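Local coordinates for protein 4-hydroxy-tetrahydrodipicolinate synthase (PDB 1O5K) that catalyses the condensation of pyruvate with aspartate beta-semialdehyde to 4-hydroxy-tetrahydrodipicolinate, a step of lysine biosynthesis by the diaminopimelate pathway, at residues 21-26 with 51-56; 102-107 with 135-140; 112-117 with 148-153. All blocks are in the same frame, centred on the assembly; numbering follows the deposited sequence.

Contact 1: 21-26 with 51-56; sequences IVTPFK and IVLGTT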
loop_
_atom_site.group_PDB
_atom_site.type_symbol
_atom_site.label_atom_id
_atom_site.label_comp_id
_atom_site.label_asym_id
_atom_site.label_seq_id
_atom_site.Cartn_x
_atom_site.Cartn_y
_atom_site.Cartn_z
ATOM N N ILE A 21 0.835 30.006 0.357
ATOM C CA ILE A 21 -0.143 30.880 1.036
ATOM C C ILE A 21 -1.548 30.566 0.516
ATOM O O ILE A 21 -1.724 30.221 -0.657
ATOM C CB ILE A 21 0.251 32.353 0.877
ATOM C CG1 ILE A 21 -0.552 33.219 1.864
ATOM C CG2 ILE A 21 0.099 32.836 -0.589
ATOM C CD1 ILE A 21 -0.038 34.620 2.047
ATOM N N VAL A 22 -2.515 30.555 1.437
ATOM C CA VAL A 22 -3.932 30.422 1.078
ATOM C C VAL A 22 -4.444 31.621 0.252
ATOM O O VAL A 22 -3.844 32.682 0.220
ATOM C CB VAL A 22 -4.859 30.252 2.306
ATOM C CG1 VAL A 22 -4.479 29.053 3.188
ATOM C CG2 VAL A 22 -4.879 31.530 3.129
ATOM N N THR A 23 -5.529 31.365 -0.481
ATOM C CA THR A 23 -6.267 32.348 -1.214
ATOM C C THR A 23 -7.560 32.622 -0.421
ATOM O O THR A 23 -8.494 31.851 -0.505
ATOM C CB THR A 23 -6.573 31.825 -2.640
ATOM O OG1 THR A 23 -5.339 31.550 -3.338
ATOM C CG2 THR A 23 -7.252 32.912 -3.441
ATOM N N PRO A 24 -7.626 33.709 0.358
ATOM C CA PRO A 24 -8.852 33.988 1.078
ATOM C C PRO A 24 -9.994 34.412 0.184
ATOM O O PRO A 24 -9.786 35.088 -0.833
ATOM C CB PRO A 24 -8.463 35.140 2.017
ATOM C CG PRO A 24 -6.964 35.172 1.982
ATOM C CD PRO A 24 -6.583 34.691 0.653
ATOM N N PHE A 25 -11.193 33.989 0.570
ATOM C CA PHE A 25 -12.413 34.354 -0.073
ATOM C C PHE A 25 -13.360 34.943 0.921
ATOM O O PHE A 25 -13.337 34.592 2.113
ATOM C CB PHE A 25 -13.127 33.140 -0.699
ATOM C CG PHE A 25 -12.265 32.338 -1.680
ATOM C CD1 PHE A 25 -11.976 30.987 -1.451
ATOM C CD2 PHE A 25 -11.750 32.931 -2.825
ATOM C CE1 PHE A 25 -11.205 30.261 -2.337
ATOM C CE2 PHE A 25 -10.961 32.207 -3.689
ATOM C CZ PHE A 25 -10.693 30.894 -3.478
ATOM N N LYS A 26 -14.196 35.839 0.426
ATOM C CA LYS A 26 -15.349 36.363 1.191
ATOM C C LYS A 26 -16.555 36.419 0.268
ATOM O O LYS A 26 -16.446 36.946 -0.840
ATOM C CB LYS A 26 -15.053 37.738 1.707
ATOM C CG LYS A 26 -16.196 38.288 2.569
ATOM C CD LYS A 26 -15.684 39.284 3.584
ATOM C CE LYS A 26 -16.848 39.932 4.315
ATOM N NZ LYS A 26 -16.349 41.017 5.211
ATOM N N ILE A 51 4.847 31.236 -2.147
ATOM C CA ILE A 51 4.307 30.425 -3.212
ATOM C C ILE A 51 2.807 30.710 -3.259
ATOM O O ILE A 51 2.056 30.402 -2.317
ATOM C CB ILE A 51 4.600 28.930 -3.038
ATOM C CG1 ILE A 51 6.087 28.627 -3.370
ATOM C CG2 ILE A 51 3.713 28.134 -3.940
ATOM C CD1 ILE A 51 7.069 29.192 -2.369
ATOM N N VAL A 52 2.393 31.338 -4.349
ATOM C CA VAL A 52 1.004 31.758 -4.542
ATOM C C VAL A 52 0.354 30.806 -5.563
ATOM O O VAL A 52 0.984 30.420 -6.561
ATOM C CB VAL A 52 1.003 33.209 -5.077
ATOM C CG1 VAL A 52 -0.382 33.668 -5.439
ATOM C CG2 VAL A 52 1.576 34.181 -4.010
ATOM N N LEU A 53 -0.915 30.451 -5.351
ATOM C CA LEU A 53 -1.647 29.582 -6.266
ATOM C C LEU A 53 -1.053 28.174 -6.417
ATOM O O LEU A 53 -1.059 27.610 -7.485
ATOM C CB LEU A 53 -1.855 30.257 -7.637
ATOM C CG LEU A 53 -2.726 31.511 -7.495
ATOM C CD1 LEU A 53 -2.508 32.403 -8.712
ATOM C CD2 LEU A 53 -4.203 31.191 -7.316
ATOM N N GLY A 54 -0.575 27.627 -5.316
ATOM C CA GLY A 54 -0.315 26.184 -5.220
ATOM C C GLY A 54 -1.649 25.591 -4.772
ATOM O O GLY A 54 -2.702 26.273 -4.739
ATOM N N THR A 55 -1.583 24.318 -4.407
ATOM C CA THR A 55 -2.734 23.566 -3.898
ATOM C C THR A 55 -3.329 24.231 -2.710
ATOM O O THR A 55 -4.551 24.296 -2.544
ATOM C CB THR A 55 -2.293 22.115 -3.449
ATOM O OG1 THR A 55 -1.069 21.724 -4.103
ATOM C CG2 THR A 55 -3.251 21.138 -4.006
ATOM N N THR A 56 -2.455 24.688 -1.824
ATOM C CA THR A 56 -2.893 25.365 -0.590
ATOM C C THR A 56 -3.662 26.648 -0.898
ATOM O O THR A 56 -4.473 27.066 -0.128
ATOM C CB THR A 56 -1.692 25.671 0.298
ATOM O OG1 THR A 56 -0.969 24.464 0.570
ATOM C CG2 THR A 56 -2.104 26.199 1.694
HETATM O O HOH W 1 -2.443 31.528 -3.123
HETATM O O HOH W 2 -0.282 28.727 -2.458
HETATM O O HOH W 3 -6.689 28.690 -0.399
#
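Ile51 meets Ile21 through the backbone: Ile21 N donates to Ile51 O at 3.0 Å, with an N-H...O angle of 158°. The same carbonyl oxygen accepts a second bond, from water 2. Val52 adds an apolar touch, since its CG2 lies 4.0 Å from Ile21 CG2, the two side chains running side by side in the same direction against helix 32-44, with Val52 also on Leu70 and Thr74 of helix 64-78. At Leu53 the backbone adopts left-handed helical angles (phi 62°), which turns the chain off its strand and gives its N-H to water 1, 2.9 Å from Leu53 N. That water donates in turn to Ile21 O and Thr23 OG1, and the hydroxyl of Thr23 is also bonded to Gly57 O. Gly54 N donates to water 2, which lies 2.7 Å from Ile21 O; the carbonyl of Ile21 is therefore gripped by two waters, which link backbones not directly bonded here. Thr55 turns its side chain from the 21-26 segment; its OG1 makes weak hydrogen bonds to Tyr144 OH and to Tyr118 OH of the second subunit. Thr56 closes the contact: its O lies 3.6 Å from Val22 CA, its CG2 is 4.0 Å from Val22 CG1, and water 3 links Thr56 O to Thr23 N. With chi1 at -56°, Thr56 OG1 lies anti to the carbonyl carbon and bonds Asn263 OD1 and the pyruvate-derived O1 of the modified lysine at position 173. Segment 21-26 follows strand 16-20, while 51-56 begins in the last residues of the adjacent parallel strand 49-52; their buried bends form part of the catalytic mouth of a TIM barrel, consistent with the predicted roles of Thr55 in the proton relay and Thr56 in pyruvate binding.

Contact 2: 102-107 with 135-140; sequences QAEKLG and ERTDLG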
loop_
_atom_site.group_PDB
_atom_site.type_symbol
_atom_site.label_atom_id
_atom_site.label_comp_id
_atom_site.label_asym_id
_atom_site.label_seq_id
_atom_site.Cartn_x
_atom_site.Cartn_y
_atom_site.Cartn_z
ATOM N N GLN A 102 2.046 33.698 -18.660
ATOM C CA GLN A 102 1.244 34.660 -17.899
ATOM C C GLN A 102 1.936 35.114 -16.610
ATOM O O GLN A 102 2.035 36.329 -16.358
ATOM C CB GLN A 102 -0.155 34.102 -17.620
ATOM C CG GLN A 102 -0.982 34.036 -18.961
ATOM C CD GLN A 102 -2.438 33.509 -18.819
ATOM O OE1 GLN A 102 -3.296 33.832 -19.648
ATOM N NE2 GLN A 102 -2.693 32.695 -17.796
ATOM N N ALA A 103 2.451 34.172 -15.821
ATOM C CA ALA A 103 3.174 34.536 -14.599
ATOM C C ALA A 103 4.417 35.344 -14.907
ATOM O O ALA A 103 4.701 36.338 -14.222
ATOM C CB ALA A 103 3.540 33.314 -13.801
ATOM N N GLU A 104 5.168 34.931 -15.948
ATOM C CA GLU A 104 6.331 35.681 -16.386
ATOM C C GLU A 104 5.929 37.116 -16.691
ATOM O O GLU A 104 6.519 38.089 -16.181
ATOM C CB GLU A 104 6.957 34.988 -17.613
ATOM C CG GLU A 104 8.261 35.605 -18.087
ATOM C CD GLU A 104 9.021 34.696 -19.053
ATOM O OE1 GLU A 104 10.277 34.911 -19.199
ATOM O OE2 GLU A 104 8.377 33.772 -19.633
ATOM N N LYS A 105 4.927 37.279 -17.543
ATOM C CA LYS A 105 4.524 38.615 -17.938
ATOM C C LYS A 105 4.083 39.486 -16.752
ATOM O O LYS A 105 4.307 40.707 -16.772
ATOM C CB LYS A 105 3.439 38.570 -19.017
ATOM C CG LYS A 105 3.984 38.489 -20.437
ATOM C CD LYS A 105 4.483 37.099 -20.834
ATOM C CE LYS A 105 5.149 37.069 -22.216
ATOM N NZ LYS A 105 6.627 37.305 -22.154
ATOM N N LEU A 106 3.484 38.884 -15.733
ATOM C CA LEU A 106 3.078 39.625 -14.525
ATOM C C LEU A 106 4.232 40.015 -13.617
ATOM O O LEU A 106 4.066 40.816 -12.687
ATOM C CB LEU A 106 2.092 38.821 -13.716
ATOM C CG LEU A 106 0.759 38.618 -14.397
ATOM C CD1 LEU A 106 -0.072 37.641 -13.594
ATOM C CD2 LEU A 106 0.035 39.984 -14.571
ATOM N N GLY A 107 5.390 39.433 -13.875
ATOM C CA GLY A 107 6.577 39.738 -13.120
ATOM C C GLY A 107 6.838 38.825 -11.945
ATOM O O GLY A 107 7.558 39.212 -11.062
ATOM N N GLU A 135 12.410 25.384 -22.288
ATOM C CA GLU A 135 13.002 25.936 -23.529
ATOM C C GLU A 135 12.255 27.184 -23.978
ATOM O O GLU A 135 12.687 27.860 -24.901
ATOM C CB GLU A 135 13.002 24.896 -24.655
ATOM C CG GLU A 135 13.840 23.667 -24.347
ATOM C CD GLU A 135 13.768 22.584 -25.443
ATOM O OE1 GLU A 135 12.705 22.461 -26.148
ATOM O OE2 GLU A 135 14.759 21.821 -25.548
ATOM N N ARG A 136 11.139 27.499 -23.323
ATOM C CA ARG A 136 10.242 28.544 -23.771
ATOM C C ARG A 136 9.951 29.642 -22.754
ATOM O O ARG A 136 9.078 30.451 -22.974
ATOM C CB ARG A 136 8.945 27.905 -24.262
ATOM C CG ARG A 136 9.112 27.253 -25.592
ATOM C CD ARG A 136 7.966 26.289 -26.017
ATOM N NE ARG A 136 8.295 25.647 -27.300
ATOM C CZ ARG A 136 9.138 24.620 -27.472
ATOM N NH1 ARG A 136 9.794 24.064 -26.456
ATOM N NH2 ARG A 136 9.333 24.138 -28.685
ATOM N N THR A 137 10.696 29.687 -21.660
ATOM C CA THR A 137 10.532 30.742 -20.669
ATOM C C THR A 137 11.893 31.087 -20.142
ATOM O O THR A 137 12.806 30.238 -20.139
ATOM C CB THR A 137 9.566 30.336 -19.506
ATOM O OG1 THR A 137 9.553 31.357 -18.496
ATOM C CG2 THR A 137 10.026 29.093 -18.741
ATOM N N ASP A 138 12.044 32.331 -19.717
ATOM C CA ASP A 138 13.234 32.753 -18.979
ATOM C C ASP A 138 13.142 32.602 -17.465
ATOM O O ASP A 138 14.151 32.783 -16.756
ATOM C CB ASP A 138 13.539 34.200 -19.314
ATOM C CG ASP A 138 14.151 34.345 -20.679
ATOM O OD1 ASP A 138 14.889 33.401 -21.071
ATOM O OD2 ASP A 138 13.968 35.348 -21.434
ATOM N N LEU A 139 11.954 32.281 -16.973
ATOM C CA LEU A 139 11.729 32.132 -15.534
ATOM C C LEU A 139 12.344 30.868 -14.966
ATOM O O LEU A 139 12.456 29.853 -15.657
ATOM C CB LEU A 139 10.246 32.062 -15.218
ATOM C CG LEU A 139 9.407 33.313 -15.069
ATOM C CD1 LEU A 139 8.017 32.903 -14.609
ATOM C CD2 LEU A 139 10.064 34.331 -14.117
ATOM N N GLY A 140 12.708 30.940 -13.693
ATOM C CA GLY A 140 13.075 29.773 -12.911
ATOM C C GLY A 140 11.850 28.899 -12.616
ATOM O O GLY A 140 10.784 29.404 -12.242
HETATM O O HOH W 4 7.995 33.189 -22.716
#
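Glu104 reaches from its helix to Thr137 and Asp138 with its chain extended and CG anti to the backbone N, which carries the carboxylate to the loop, one oxygen to a backbone N-H and the other to a hydroxyl. OE1 accepts from Asp138 N at 3.2 Å, with an N-H...O angle of 146°; the donor comes on the syn side, 29° out of the carboxylate plane. OE2 takes a weak hydrogen bond from Thr137 OG1, 2.9 Å away, and a second bond from water 4, which also donates to Arg136 O at 3.0 Å. Thr137 OG1 is itself an acceptor: Leu139 N points at it over 3.0 Å and nearly straight (162°), closing an ST turn that fixes the hydroxyl beside the carboxylate. Thr137 O is met by Asn168 ND2. One feature works against this set of bonds, for Asp138 OD2 stands 4.3 Å from Glu104 OE1, and the two like charges would be expected to repel; the backbone N-H of Asp138 probably offsets part of that cost. Nearer the helix backbone, Leu139 slides past Glu104 in the opposite direction, its CD1 3.7 Å from Glu104 CA. The helix itself finishes in a Schellman motif, where Gly107, at positive phi, donates its N-H to Glu104 O (N to O 2.9 Å) and, weakly, to Ala103 O. The contact thus joins the C-terminal end of helix 93-106 to the loop between helix 123-134 and strand 141-144, while Ala103 and Leu139 both rest on Val111 of the intervening strand 110-114.

Contact 3: 112-117 with 148-153; sequences LVVTPY and GRTGVN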
loop_
_atom_site.group_PDB
_atom_site.type_symbol
_atom_site.label_atom_id
_atom_site.label_comp_id
_atom_site.label_asym_id
_atom_site.label_seq_id
_atom_site.Cartn_x
_atom_site.Cartn_y
_atom_site.Cartn_z
ATOM N N LEU A 112 6.043 27.418 -9.894
ATOM C CA LEU A 112 5.990 26.095 -9.313
ATOM C C LEU A 112 5.104 25.265 -10.231
ATOM O O LEU A 112 3.984 25.650 -10.501
ATOM C CB LEU A 112 5.403 26.186 -7.895
ATOM C CG LEU A 112 5.316 24.863 -7.099
ATOM C CD1 LEU A 112 6.717 24.429 -6.720
ATOM C CD2 LEU A 112 4.472 24.964 -5.856
ATOM N N VAL A 113 5.639 24.193 -10.796
ATOM C CA VAL A 113 4.927 23.458 -11.826
ATOM C C VAL A 113 4.782 22.002 -11.432
ATOM O O VAL A 113 5.741 21.211 -11.484
ATOM C CB VAL A 113 5.670 23.553 -13.165
ATOM C CG1 VAL A 113 5.020 22.731 -14.231
ATOM C CG2 VAL A 113 5.826 24.995 -13.616
ATOM N N VAL A 114 3.571 21.663 -10.992
ATOM C CA VAL A 114 3.297 20.323 -10.546
ATOM C C VAL A 114 3.425 19.362 -11.719
ATOM O O VAL A 114 3.139 19.709 -12.879
ATOM C CB VAL A 114 1.887 20.234 -9.867
ATOM C CG1 VAL A 114 0.790 20.518 -10.845
ATOM C CG2 VAL A 114 1.711 18.949 -9.070
ATOM N N THR A 115 3.897 18.165 -11.431
ATOM C CA THR A 115 3.785 17.078 -12.425
ATOM C C THR A 115 2.319 16.977 -12.843
ATOM O O THR A 115 1.409 17.034 -12.007
ATOM C CB THR A 115 4.162 15.706 -11.827
ATOM O OG1 THR A 115 3.300 15.423 -10.730
ATOM C CG2 THR A 115 5.596 15.673 -11.279
ATOM N N PRO A 116 2.064 16.841 -14.138
ATOM C CA PRO A 116 0.721 16.589 -14.616
ATOM C C PRO A 116 -0.010 15.544 -13.795
ATOM O O PRO A 116 0.493 14.431 -13.570
ATOM C CB PRO A 116 0.941 16.107 -16.035
ATOM C CG PRO A 116 2.166 16.956 -16.460
ATOM C CD PRO A 116 3.040 16.969 -15.251
ATOM N N TYR A 117 -1.180 15.951 -13.300
ATOM C CA TYR A 117 -2.071 15.120 -12.462
ATOM C C TYR A 117 -3.096 14.422 -13.370
ATOM O O TYR A 117 -3.339 14.888 -14.470
ATOM C CB TYR A 117 -2.818 15.985 -11.398
ATOM C CG TYR A 117 -3.261 17.326 -11.950
ATOM C CD1 TYR A 117 -4.430 17.436 -12.734
ATOM C CD2 TYR A 117 -2.476 18.458 -11.794
ATOM C CE1 TYR A 117 -4.821 18.634 -13.272
ATOM C CE2 TYR A 117 -2.857 19.657 -12.361
ATOM C CZ TYR A 117 -4.040 19.740 -13.085
ATOM O OH TYR A 117 -4.384 20.937 -13.642
ATOM N N GLY A 148 0.666 11.446 -4.116
ATOM C CA GLY A 148 -0.621 11.186 -3.470
ATOM C C GLY A 148 -1.787 11.992 -4.039
ATOM O O GLY A 148 -2.961 11.540 -3.989
ATOM N N ARG A 149 -1.480 13.139 -4.625
ATOM C CA ARG A 149 -2.473 13.964 -5.321
ATOM C C ARG A 149 -2.533 13.742 -6.847
ATOM O O ARG A 149 -3.604 13.877 -7.415
ATOM C CB ARG A 149 -2.258 15.436 -5.083
ATOM C CG ARG A 149 -2.469 15.893 -3.670
ATOM C CD ARG A 149 -2.290 17.396 -3.516
ATOM N NE ARG A 149 -2.509 17.911 -2.148
ATOM C CZ ARG A 149 -3.638 18.484 -1.735
ATOM N NH1 ARG A 149 -3.774 18.968 -0.487
ATOM N NH2 ARG A 149 -4.635 18.558 -2.563
ATOM N N THR A 150 -1.390 13.469 -7.485
ATOM C CA THR A 150 -1.301 13.460 -8.944
ATOM C C THR A 150 -1.453 12.109 -9.587
ATOM O O THR A 150 -1.854 12.022 -10.775
ATOM C CB THR A 150 0.085 13.980 -9.380
ATOM O OG1 THR A 150 1.088 13.096 -8.821
ATOM C CG2 THR A 150 0.307 15.384 -8.844
ATOM N N GLY A 151 -1.114 11.049 -8.842
ATOM C CA GLY A 151 -1.059 9.709 -9.398
ATOM C C GLY A 151 0.251 9.357 -10.103
ATOM O O GLY A 151 0.354 8.292 -10.731
ATOM N N VAL A 152 1.248 10.216 -9.988
ATOM C CA VAL A 152 2.534 9.943 -10.637
ATOM C C VAL A 152 3.623 10.431 -9.706
ATOM O O VAL A 152 3.459 11.478 -9.037
ATOM C CB VAL A 152 2.646 10.640 -12.010
ATOM C CG1 VAL A 152 2.761 12.166 -11.864
ATOM C CG2 VAL A 152 3.851 10.077 -12.739
ATOM N N ASN A 153 4.673 9.629 -9.584
ATOM C CA ASN A 153 5.870 9.979 -8.823
ATOM C C ASN A 153 7.042 10.237 -9.772
ATOM O O ASN A 153 7.342 9.376 -10.626
ATOM C CB ASN A 153 6.243 8.837 -7.900
ATOM C CG ASN A 153 7.438 9.166 -7.058
ATOM O OD1 ASN A 153 7.464 10.190 -6.423
ATOM N ND2 ASN A 153 8.462 8.285 -7.072
HETATM O O HOH W 5 3.522 14.110 -8.470
HETATM O O HOH W 6 -0.588 11.953 -13.245
#
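Thr150 and Thr115 meet with matching torsions: chi1 is 60° and 59°, which sets each OG1 between its own backbone N and carbonyl carbon. In Thr150 this turns CG2 anti to the carbonyl carbon and across the contact, where it meets Val114 CG2 tip to tip at 3.8 Å and lies 3.5 Å from Thr115 OG1. Val152, crossing Thr115 obliquely, brings CG1 to 3.5 Å from the same Thr115 OG1, so this oxygen is covered by two methyl groups, yet it still donates to water 5. That water lies 2.7 Å from Thr150 OG1 and donates to Val152 O. Thr150 OG1 also accepts from Val152 N at 3.1 Å, nearly straight at 164°, which defines an ST turn, and is bonded to Val146 O. Water 6 serves the backbones, donating to Pro116 O and to Thr150 O at 2.8 Å. Tyr117 CA makes a CA-H...O contact of 3.5 Å with Thr150 O, and Tyr117 CB lies 3.8 Å from Thr150 CA. An alanine in place of Thr150 would probably leave Val152 N, Val146 O and water 5 without their hydroxyl partner and open a gap beside Val114 CG2. The contact ties the C-terminal end of TIM-barrel strand 110-114, where Val114 packs on Tyr144, the predicted proton donor/acceptor, to the short helix 147-150 after the adjacent parallel strand 141-144. Helix 123-134 packs on Thr115 and Pro116, while Tyr118 of the second subunit stacks its ring on that of Tyr117 and packs on Val114 and Thr150.

How the contacts relate
Contacts 1 and 3 are buried and belong to the same parallel sheet, each joining the C-terminal end of one strand to the chain that follows its neighbour; both use waters to join polar groups, contact 1 with a direct backbone bond as well. They touch directly, Ile51 CG2 lying 3.8 Å from Leu112 CD2, and side chains of both reach Tyr118 of the second subunit. Contact 2 is only partly buried, 19 Å from the chain centre against 10 and 13 Å (centre to centre), and is centred on a carboxylate, with a backbone N-H, a hydroxyl and one water as its partners. It touches neither of the others, although its helix 93-106 is followed in the chain by strand 110-114 of contact 3.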